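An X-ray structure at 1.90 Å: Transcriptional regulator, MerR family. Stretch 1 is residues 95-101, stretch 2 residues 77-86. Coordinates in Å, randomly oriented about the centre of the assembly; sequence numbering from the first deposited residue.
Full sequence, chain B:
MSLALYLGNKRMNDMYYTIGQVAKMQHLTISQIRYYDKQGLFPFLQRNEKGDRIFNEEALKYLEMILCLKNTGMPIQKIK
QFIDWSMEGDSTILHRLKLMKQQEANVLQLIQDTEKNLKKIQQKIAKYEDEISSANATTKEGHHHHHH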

# COMPACT_ATOMS: atom_id res chain seq x y z
N HIS B 95 2.90 6.32 -25.47
CA HIS B 95 1.96 6.45 -24.36
C HIS B 95 2.40 5.52 -23.24
O HIS B 95 2.58 5.93 -22.09
CB HIS B 95 0.54 6.05 -24.78
CG HIS B 95 0.09 6.64 -26.08
ND1 HIS B 95 0.84 6.57 -27.23
CD2 HIS B 95 -1.07 7.24 -26.43
CE1 HIS B 95 0.17 7.10 -28.23
NE2 HIS B 95 -1.00 7.52 -27.77
N ARG B 96 2.56 4.25 -23.59
CA ARG B 96 2.97 3.24 -22.63
C ARG B 96 4.32 3.55 -22.01
O ARG B 96 4.50 3.37 -20.81
CB ARG B 96 2.99 1.86 -23.30
CG ARG B 96 1.60 1.28 -23.52
CD ARG B 96 1.67 -0.05 -24.25
NE ARG B 96 1.90 0.14 -25.68
CZ ARG B 96 2.75 -0.58 -26.40
NH1 ARG B 96 3.47 -1.54 -25.82
NH2 ARG B 96 2.88 -0.35 -27.70
N LEU B 97 5.26 4.02 -22.82
CA LEU B 97 6.58 4.36 -22.32
C LEU B 97 6.44 5.46 -21.28
O LEU B 97 7.07 5.42 -20.22
CB LEU B 97 7.48 4.85 -23.46
CG LEU B 97 8.84 5.43 -23.06
CD1 LEU B 97 9.66 4.39 -22.32
CD2 LEU B 97 9.60 5.91 -24.29
N LYS B 98 5.59 6.43 -21.59
CA LYS B 98 5.35 7.52 -20.66
C LYS B 98 4.75 7.03 -19.34
O LYS B 98 5.22 7.42 -18.27
CB LYS B 98 4.44 8.57 -21.32
CG LYS B 98 4.00 9.72 -20.41
CD LYS B 98 5.16 10.34 -19.62
CE LYS B 98 6.26 10.88 -20.52
NZ LYS B 98 7.32 11.56 -19.74
N LEU B 99 3.73 6.17 -19.42
CA LEU B 99 3.06 5.64 -18.24
C LEU B 99 4.04 4.92 -17.31
O LEU B 99 4.00 5.09 -16.10
CB LEU B 99 1.95 4.66 -18.64
CG LEU B 99 0.66 4.72 -17.82
CD1 LEU B 99 -0.14 3.46 -18.05
CD2 LEU B 99 0.96 4.89 -16.34
N MSE B 100 4.93 4.13 -17.89
CA MSE B 100 5.91 3.40 -17.10
C MSE B 100 6.88 4.35 -16.44
O MSE B 100 7.21 4.18 -15.27
CB MSE B 100 6.69 2.39 -17.97
CG MSE B 100 5.88 1.19 -18.36
SE MSE B 100 5.31 0.12 -16.82
CE MSE B 100 3.47 0.68 -16.82
N LYS B 101 7.31 5.37 -17.18
CA LYS B 101 8.26 6.33 -16.64
C LYS B 101 7.64 7.04 -15.45
O LYS B 101 8.31 7.28 -14.46
CB LYS B 101 8.72 7.31 -17.72
CG LYS B 101 9.65 6.66 -18.75
CD LYS B 101 10.16 7.65 -19.79
CE LYS B 101 11.10 8.67 -19.16
NZ LYS B 101 11.61 9.66 -20.16
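Stretch 2, residues 77-86: QKIKQFIDWS

Stretch 2 is helical throughout, as is stretch 1, and each is a segment of a longer helix in the same chain. The two run in nearly opposite directions: their N-to-C axes make an angle of 150° (signed crossing angle -150°), with a closest approach of 10.2 Å. That spacing leaves room for side chains between the backbones, and the closest register is Arg 96 against Phe 82, whose CA atoms lie 6.4 Å apart. Because the helices are antiparallel, moving forward along stretch 1 means moving backward along stretch 2, from Trp 85 and Ser 86 toward Phe 82 and Lys 78. The contact buries 446 Å², both sides summed, and no direct hydrogen bond crosses it; packing and one bridging water do the work.

His 95 points its CA-to-CB bond toward stretch 2 and meets Trp 85. Its CB lies 3.7 Å from the centroid of the six-membered ring of Trp 85, only 5° off the ring normal, so a CH group sits almost squarely over the pi cloud. The imidazole then turns its edge to the face of the indole, with its centroid 5.2 Å from that of the five-membered ring and the planes at 63°. A broad indole suits this place because its two fused rings can receive both contacts.

Arg 96 leaves its helix sideways, but its end comes nearer to stretch 2. The aliphatic part of the chain packs first: CG is 3.8 Å from CB of Trp 85 and 4.2 Å from CD1 of Phe 82. Farther out, CD approaches OG of Ser 86 at 3.4 Å, and the guanidinium lies with one face over CA of Ser 86. Serine suits the place because its hydroxyl can both donate and accept: it donates to the backbone O of Phe 82, one turn back (OG to O, 2.8 Å), and accepts from a water at 2.7 Å from OG; the same water accepts from NH1 of Arg 96 at 3.2 Å. Arginine thus serves both the apolar and the polar side of the contact, while NE and NH2 are bonded elsewhere in the structure.

Leu 97 points away from stretch 2, and the end of Lys 98 leads away from it, so neither makes contact. Lysine suits its exposed position, where stretch 2 does not cover its charged amino group.

Leu 99, one turn after His 95, again points toward stretch 2. Its CD1 lies 3.8 Å from CB of Phe 82, 4.0 Å from CZ3 of Trp 85 and 3.9 Å from the backbone O of Lys 78. An apolar leucine suits the place, since its CD1 can touch both Phe 82 and Trp 85, three residues apart on stretch 2, without leaving a polar group unpaired.

Met 100, deposited as selenomethionine, starts sideways and bends its end inward. Its CE reaches to 3.9 Å from CD1 of Phe 82, while SE stands 5.4 Å from the ring centroid, 34° off the normal. The long unbranched chain suits this approach to a buried ring. Lys 101 is out of reach of stretch 2 and exposed, as befits its charge.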

# COMPACT_ATOMS: atom_id res chain seq x y z
N GLN B 77 -7.96 1.92 -13.07
CA GLN B 77 -8.34 2.49 -14.36
C GLN B 77 -7.14 2.73 -15.26
O GLN B 77 -7.23 2.57 -16.48
CB GLN B 77 -9.11 3.80 -14.15
CG GLN B 77 -8.28 5.00 -13.72
CD GLN B 77 -8.30 6.12 -14.75
OE1 GLN B 77 -9.36 6.63 -15.12
NE2 GLN B 77 -7.12 6.52 -15.22
N LYS B 78 -6.01 3.12 -14.67
CA LYS B 78 -4.80 3.37 -15.44
C LYS B 78 -4.18 2.05 -15.88
O LYS B 78 -3.60 1.95 -16.95
CB LYS B 78 -3.80 4.18 -14.61
CG LYS B 78 -4.29 5.58 -14.29
CD LYS B 78 -3.32 6.32 -13.37
CE LYS B 78 -3.85 7.69 -13.01
NZ LYS B 78 -2.95 8.41 -12.07
N ILE B 79 -4.31 1.02 -15.04
CA ILE B 79 -3.76 -0.27 -15.40
C ILE B 79 -4.52 -0.80 -16.61
O ILE B 79 -3.94 -1.39 -17.51
CB ILE B 79 -3.89 -1.27 -14.24
CG1 ILE B 79 -3.10 -0.77 -13.03
CG2 ILE B 79 -3.38 -2.62 -14.65
CD1 ILE B 79 -3.39 -1.51 -11.74
N LYS B 80 -5.84 -0.58 -16.62
CA LYS B 80 -6.66 -1.04 -17.73
C LYS B 80 -6.28 -0.26 -18.97
O LYS B 80 -6.24 -0.81 -20.07
CB LYS B 80 -8.15 -0.85 -17.41
CG LYS B 80 -9.07 -1.35 -18.51
CD LYS B 80 -10.53 -1.40 -18.06
CE LYS B 80 -11.05 -0.02 -17.65
NZ LYS B 80 -12.47 -0.07 -17.18
N GLN B 81 -5.98 1.02 -18.78
CA GLN B 81 -5.59 1.89 -19.87
C GLN B 81 -4.28 1.39 -20.46
O GLN B 81 -4.05 1.46 -21.67
CB GLN B 81 -5.42 3.31 -19.35
CG GLN B 81 -5.18 4.35 -20.42
CD GLN B 81 -5.42 5.75 -19.91
OE1 GLN B 81 -4.76 6.21 -18.98
NE2 GLN B 81 -6.37 6.45 -20.52
N PHE B 82 -3.43 0.86 -19.58
CA PHE B 82 -2.14 0.32 -20.00
C PHE B 82 -2.37 -0.93 -20.85
O PHE B 82 -1.71 -1.13 -21.87
CB PHE B 82 -1.31 -0.06 -18.77
CG PHE B 82 -0.11 -0.91 -19.09
CD1 PHE B 82 1.00 -0.36 -19.72
CD2 PHE B 82 -0.11 -2.27 -18.81
CE1 PHE B 82 2.10 -1.15 -20.06
CE2 PHE B 82 0.98 -3.06 -19.14
CZ PHE B 82 2.09 -2.50 -19.77
N ILE B 83 -3.31 -1.75 -20.42
CA ILE B 83 -3.65 -2.98 -21.11
C ILE B 83 -4.27 -2.69 -22.47
O ILE B 83 -3.90 -3.30 -23.47
CB ILE B 83 -4.62 -3.80 -20.28
CG1 ILE B 83 -3.95 -4.19 -18.96
CG2 ILE B 83 -5.08 -5.03 -21.04
CD1 ILE B 83 -4.93 -4.74 -17.93
N ASP B 84 -5.22 -1.76 -22.49
CA ASP B 84 -5.88 -1.40 -23.74
C ASP B 84 -4.87 -0.87 -24.73
O ASP B 84 -4.92 -1.21 -25.92
CB ASP B 84 -6.98 -0.37 -23.49
CG ASP B 84 -8.14 -0.93 -22.69
OD1 ASP B 84 -8.49 -2.12 -22.89
OD2 ASP B 84 -8.72 -0.19 -21.87
N TRP B 85 -3.95 -0.04 -24.26
CA TRP B 85 -2.91 0.51 -25.14
C TRP B 85 -2.01 -0.60 -25.67
O TRP B 85 -1.64 -0.59 -26.84
CB TRP B 85 -2.04 1.53 -24.40
CG TRP B 85 -2.65 2.88 -24.24
CD1 TRP B 85 -3.62 3.43 -25.02
CD2 TRP B 85 -2.29 3.88 -23.28
NE1 TRP B 85 -3.89 4.71 -24.60
CE2 TRP B 85 -3.09 5.01 -23.54
CE3 TRP B 85 -1.36 3.92 -22.23
CZ2 TRP B 85 -2.99 6.19 -22.78
CZ3 TRP B 85 -1.26 5.09 -21.47
CH2 TRP B 85 -2.07 6.21 -21.75
N SER B 86 -1.65 -1.54 -24.80
CA SER B 86 -0.80 -2.66 -25.20
C SER B 86 -1.51 -3.45 -26.29
O SER B 86 -0.88 -3.98 -27.19
CB SER B 86 -0.51 -3.57 -24.01
OG SER B 86 0.19 -2.87 -23.00
O HOH W 1 2.87 -3.14 -23.17